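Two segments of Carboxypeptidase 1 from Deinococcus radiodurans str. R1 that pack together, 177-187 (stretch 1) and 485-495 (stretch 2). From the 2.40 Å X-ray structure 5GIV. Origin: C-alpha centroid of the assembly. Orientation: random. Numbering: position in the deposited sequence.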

# COMPACT_ATOMS: atom_id res chain seq x y z
N ALA A 177 5.35 7.69 -41.39
CA ALA A 177 5.11 8.39 -42.65
C ALA A 177 3.65 8.27 -43.09
O ALA A 177 3.03 9.25 -43.50
CB ALA A 177 6.04 7.84 -43.74
N GLU A 178 3.10 7.07 -42.98
CA GLU A 178 1.71 6.86 -43.38
C GLU A 178 0.75 7.65 -42.49
O GLU A 178 -0.19 8.27 -42.99
CB GLU A 178 1.41 5.37 -43.36
CG GLU A 178 0.17 4.97 -44.11
CD GLU A 178 0.01 3.47 -44.15
OE1 GLU A 178 0.97 2.78 -43.72
OE2 GLU A 178 -1.03 2.99 -44.65
N LEU A 179 0.98 7.65 -41.17
CA LEU A 179 0.10 8.41 -40.28
C LEU A 179 0.24 9.91 -40.53
O LEU A 179 -0.75 10.64 -40.54
CB LEU A 179 0.38 8.08 -38.82
CG LEU A 179 0.14 6.64 -38.37
CD1 LEU A 179 0.38 6.51 -36.86
CD2 LEU A 179 -1.24 6.14 -38.77
N ARG A 180 1.47 10.38 -40.72
CA ARG A 180 1.71 11.79 -41.02
C ARG A 180 1.00 12.21 -42.30
O ARG A 180 0.33 13.25 -42.34
CB ARG A 180 3.22 12.02 -41.13
CG ARG A 180 3.67 13.46 -41.24
CD ARG A 180 5.19 13.49 -41.32
NE ARG A 180 5.78 14.31 -40.27
CZ ARG A 180 6.98 14.07 -39.73
NH1 ARG A 180 7.71 13.03 -40.13
NH2 ARG A 180 7.45 14.87 -38.77
N ALA A 181 1.14 11.41 -43.37
CA ALA A 181 0.53 11.76 -44.65
C ALA A 181 -0.99 11.82 -44.57
O ALA A 181 -1.61 12.66 -45.23
CB ALA A 181 0.95 10.75 -45.73
N ALA A 182 -1.60 10.96 -43.76
CA ALA A 182 -3.06 10.95 -43.66
C ALA A 182 -3.58 11.87 -42.56
O ALA A 182 -4.62 12.53 -42.75
CB ALA A 182 -3.56 9.52 -43.43
N LEU A 183 -2.91 11.93 -41.41
CA LEU A 183 -3.51 12.61 -40.26
C LEU A 183 -3.28 14.12 -40.28
O LEU A 183 -4.18 14.87 -39.86
CB LEU A 183 -3.01 12.00 -38.95
CG LEU A 183 -3.49 10.56 -38.74
CD1 LEU A 183 -3.08 10.01 -37.38
CD2 LEU A 183 -5.01 10.44 -38.96
N VAL A 184 -2.13 14.60 -40.77
CA VAL A 184 -1.90 16.05 -40.83
C VAL A 184 -2.98 16.76 -41.63
O VAL A 184 -3.54 17.75 -41.12
CB VAL A 184 -0.50 16.34 -41.39
CG1 VAL A 184 -0.33 17.83 -41.63
CG2 VAL A 184 0.59 15.84 -40.45
N PRO A 185 -3.30 16.37 -42.86
CA PRO A 185 -4.37 17.07 -43.59
C PRO A 185 -5.72 16.94 -42.91
O PRO A 185 -6.49 17.90 -42.87
CB PRO A 185 -4.35 16.40 -44.97
CG PRO A 185 -3.00 15.70 -45.05
CD PRO A 185 -2.67 15.31 -43.66
N LEU A 186 -6.04 15.76 -42.38
CA LEU A 186 -7.32 15.58 -41.70
C LEU A 186 -7.39 16.45 -40.44
O LEU A 186 -8.43 17.05 -40.14
CB LEU A 186 -7.53 14.11 -41.35
CG LEU A 186 -8.80 13.76 -40.58
CD1 LEU A 186 -10.02 14.14 -41.41
CD2 LEU A 186 -8.84 12.28 -40.24
N ALA A 187 -6.28 16.55 -39.71
CA ALA A 187 -6.26 17.40 -38.52
C ALA A 187 -6.35 18.87 -38.91
O ALA A 187 -7.10 19.64 -38.29
CB ALA A 187 -5.00 17.13 -37.69
N THR A 485 -1.14 -3.03 -39.37
CA THR A 485 -1.44 -2.14 -40.48
C THR A 485 -2.20 -0.92 -39.98
O THR A 485 -3.10 -1.05 -39.15
CB THR A 485 -2.24 -2.85 -41.59
OG1 THR A 485 -2.76 -1.87 -42.50
CG2 THR A 485 -3.39 -3.64 -41.00
N ALA A 486 -1.86 0.24 -40.51
CA ALA A 486 -2.56 1.48 -40.18
C ALA A 486 -3.90 1.60 -40.89
O ALA A 486 -4.62 2.57 -40.64
CB ALA A 486 -1.70 2.69 -40.55
N GLY A 487 -4.25 0.65 -41.74
CA GLY A 487 -5.45 0.74 -42.52
C GLY A 487 -6.68 0.96 -41.66
O GLY A 487 -7.36 1.98 -41.77
N PRO A 488 -6.99 -0.00 -40.79
CA PRO A 488 -8.19 0.14 -39.96
C PRO A 488 -8.17 1.41 -39.13
O PRO A 488 -9.22 2.05 -38.94
CB PRO A 488 -8.17 -1.13 -39.09
CG PRO A 488 -7.32 -2.11 -39.87
CD PRO A 488 -6.29 -1.28 -40.56
N TYR A 489 -6.99 1.80 -38.65
CA TYR A 489 -6.84 3.02 -37.86
C TYR A 489 -7.19 4.25 -38.67
O TYR A 489 -7.98 5.09 -38.23
CB TYR A 489 -5.41 3.10 -37.33
CG TYR A 489 -5.08 4.31 -36.48
CD1 TYR A 489 -5.81 4.60 -35.33
CD2 TYR A 489 -3.98 5.11 -36.78
CE1 TYR A 489 -5.49 5.69 -34.53
CE2 TYR A 489 -3.65 6.20 -35.99
CZ TYR A 489 -4.40 6.48 -34.86
OH TYR A 489 -4.07 7.55 -34.07
N LEU A 490 -6.63 4.38 -39.88
CA LEU A 490 -6.90 5.57 -40.68
C LEU A 490 -8.34 5.59 -41.16
O LEU A 490 -8.96 6.66 -41.24
CB LEU A 490 -5.93 5.65 -41.86
CG LEU A 490 -4.46 5.79 -41.47
CD1 LEU A 490 -3.57 5.86 -42.70
CD2 LEU A 490 -4.23 7.01 -40.55
N LYS A 491 -8.90 4.43 -41.46
CA LYS A 491 -10.30 4.39 -41.86
C LYS A 491 -11.21 4.86 -40.73
O LYS A 491 -12.16 5.61 -40.96
CB LYS A 491 -10.70 2.97 -42.28
CG LYS A 491 -12.15 2.90 -42.70
CD LYS A 491 -12.59 1.49 -43.06
CE LYS A 491 -14.10 1.50 -43.32
NZ LYS A 491 -14.71 0.14 -43.43
N TYR A 492 -10.91 4.43 -39.50
CA TYR A 492 -11.72 4.81 -38.35
C TYR A 492 -11.70 6.32 -38.12
O TYR A 492 -12.75 6.93 -37.91
CB TYR A 492 -11.24 4.05 -37.10
CG TYR A 492 -11.46 4.80 -35.80
CD1 TYR A 492 -12.74 5.00 -35.31
CD2 TYR A 492 -10.39 5.28 -35.06
CE1 TYR A 492 -12.96 5.66 -34.13
CE2 TYR A 492 -10.59 5.95 -33.87
CZ TYR A 492 -11.88 6.14 -33.41
OH TYR A 492 -12.11 6.82 -32.23
N LEU A 493 -10.52 6.93 -38.15
CA LEU A 493 -10.42 8.36 -37.88
C LEU A 493 -11.06 9.18 -39.00
O LEU A 493 -11.87 10.08 -38.74
CB LEU A 493 -8.96 8.74 -37.68
CG LEU A 493 -8.27 8.19 -36.44
CD1 LEU A 493 -6.79 8.53 -36.49
CD2 LEU A 493 -8.92 8.76 -35.18
N ARG A 494 -10.72 8.85 -40.25
CA ARG A 494 -11.31 9.56 -41.38
C ARG A 494 -12.83 9.50 -41.32
O ARG A 494 -13.51 10.51 -41.53
CB ARG A 494 -10.79 8.95 -42.68
CG ARG A 494 -9.36 9.31 -43.01
CD ARG A 494 -8.86 8.57 -44.25
NE ARG A 494 -7.58 9.09 -44.72
CZ ARG A 494 -6.64 8.36 -45.31
NH1 ARG A 494 -6.82 7.06 -45.50
NH2 ARG A 494 -5.51 8.93 -45.71
N GLY A 495 -13.38 8.33 -41.00
CA GLY A 495 -14.82 8.21 -40.90
C GLY A 495 -15.39 8.99 -39.73
O GLY A 495 -16.40 9.69 -39.87

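Two helices running parallel and in the same direction pack here mainly through apolar side chains, with no hydrogen bond between them, and the contact illustrates how knob-into-hole packing joins segments more than 300 residues apart in sequence. The axes come no closer than 10.8 Å, a gap filled largely by leucine side chains, with alanine and tyrosine among them. With the axes aligned, the spacing stays nearly constant as the register steps along by three or four residues: the CA atoms of Leu179 and Ala486 lie 7.4 Å apart, those of Ala182 and Leu490 7.3 Å, and those of Leu186 and Arg494 7.2 Å.

Leu490 is the knob. Its side chain enters a hole formed by Glu178, Leu179, Ala182 and Leu183, with Leu490 CD1 3.7 Å from Ala182 CB and Leu490 CD2 3.6 Å from Leu179 CD2. The small Ala182 points toward the partner helix, and its methyl forms part of the wall against which Leu490 rests. Leu179 and Leu183 leave their helix sideways, yet their ends reach across. Leu179 CD2 meets the edge of the Tyr489 ring, 3.5 Å from Tyr489 CD2, and also touches Ala486 CB at 3.9 Å. One turn on, Leu183 CD2 packs against Leu493 CD1 at 3.6 Å, extending the buried apolar seam.

Toward the exposed side, aliphatic portions of charged residues continue the packing. Glu178 CG lies 4.1 Å from Leu490 CD1, while Leu186 CD2 approaches Arg494 CG at 4.1 Å. Arg494 starts sideways, but its extended side chain brings NH2 to 3.1 Å from Ala182 CB, a tight contact rather than a polar bond.

The second helix is capped at its start within its own stretch: Gly487 N donates to Thr485 OG1 at 3.0 Å. The CA-to-CB bond of Thr485 points away from the first helix, and the threonine takes no direct part in the contact.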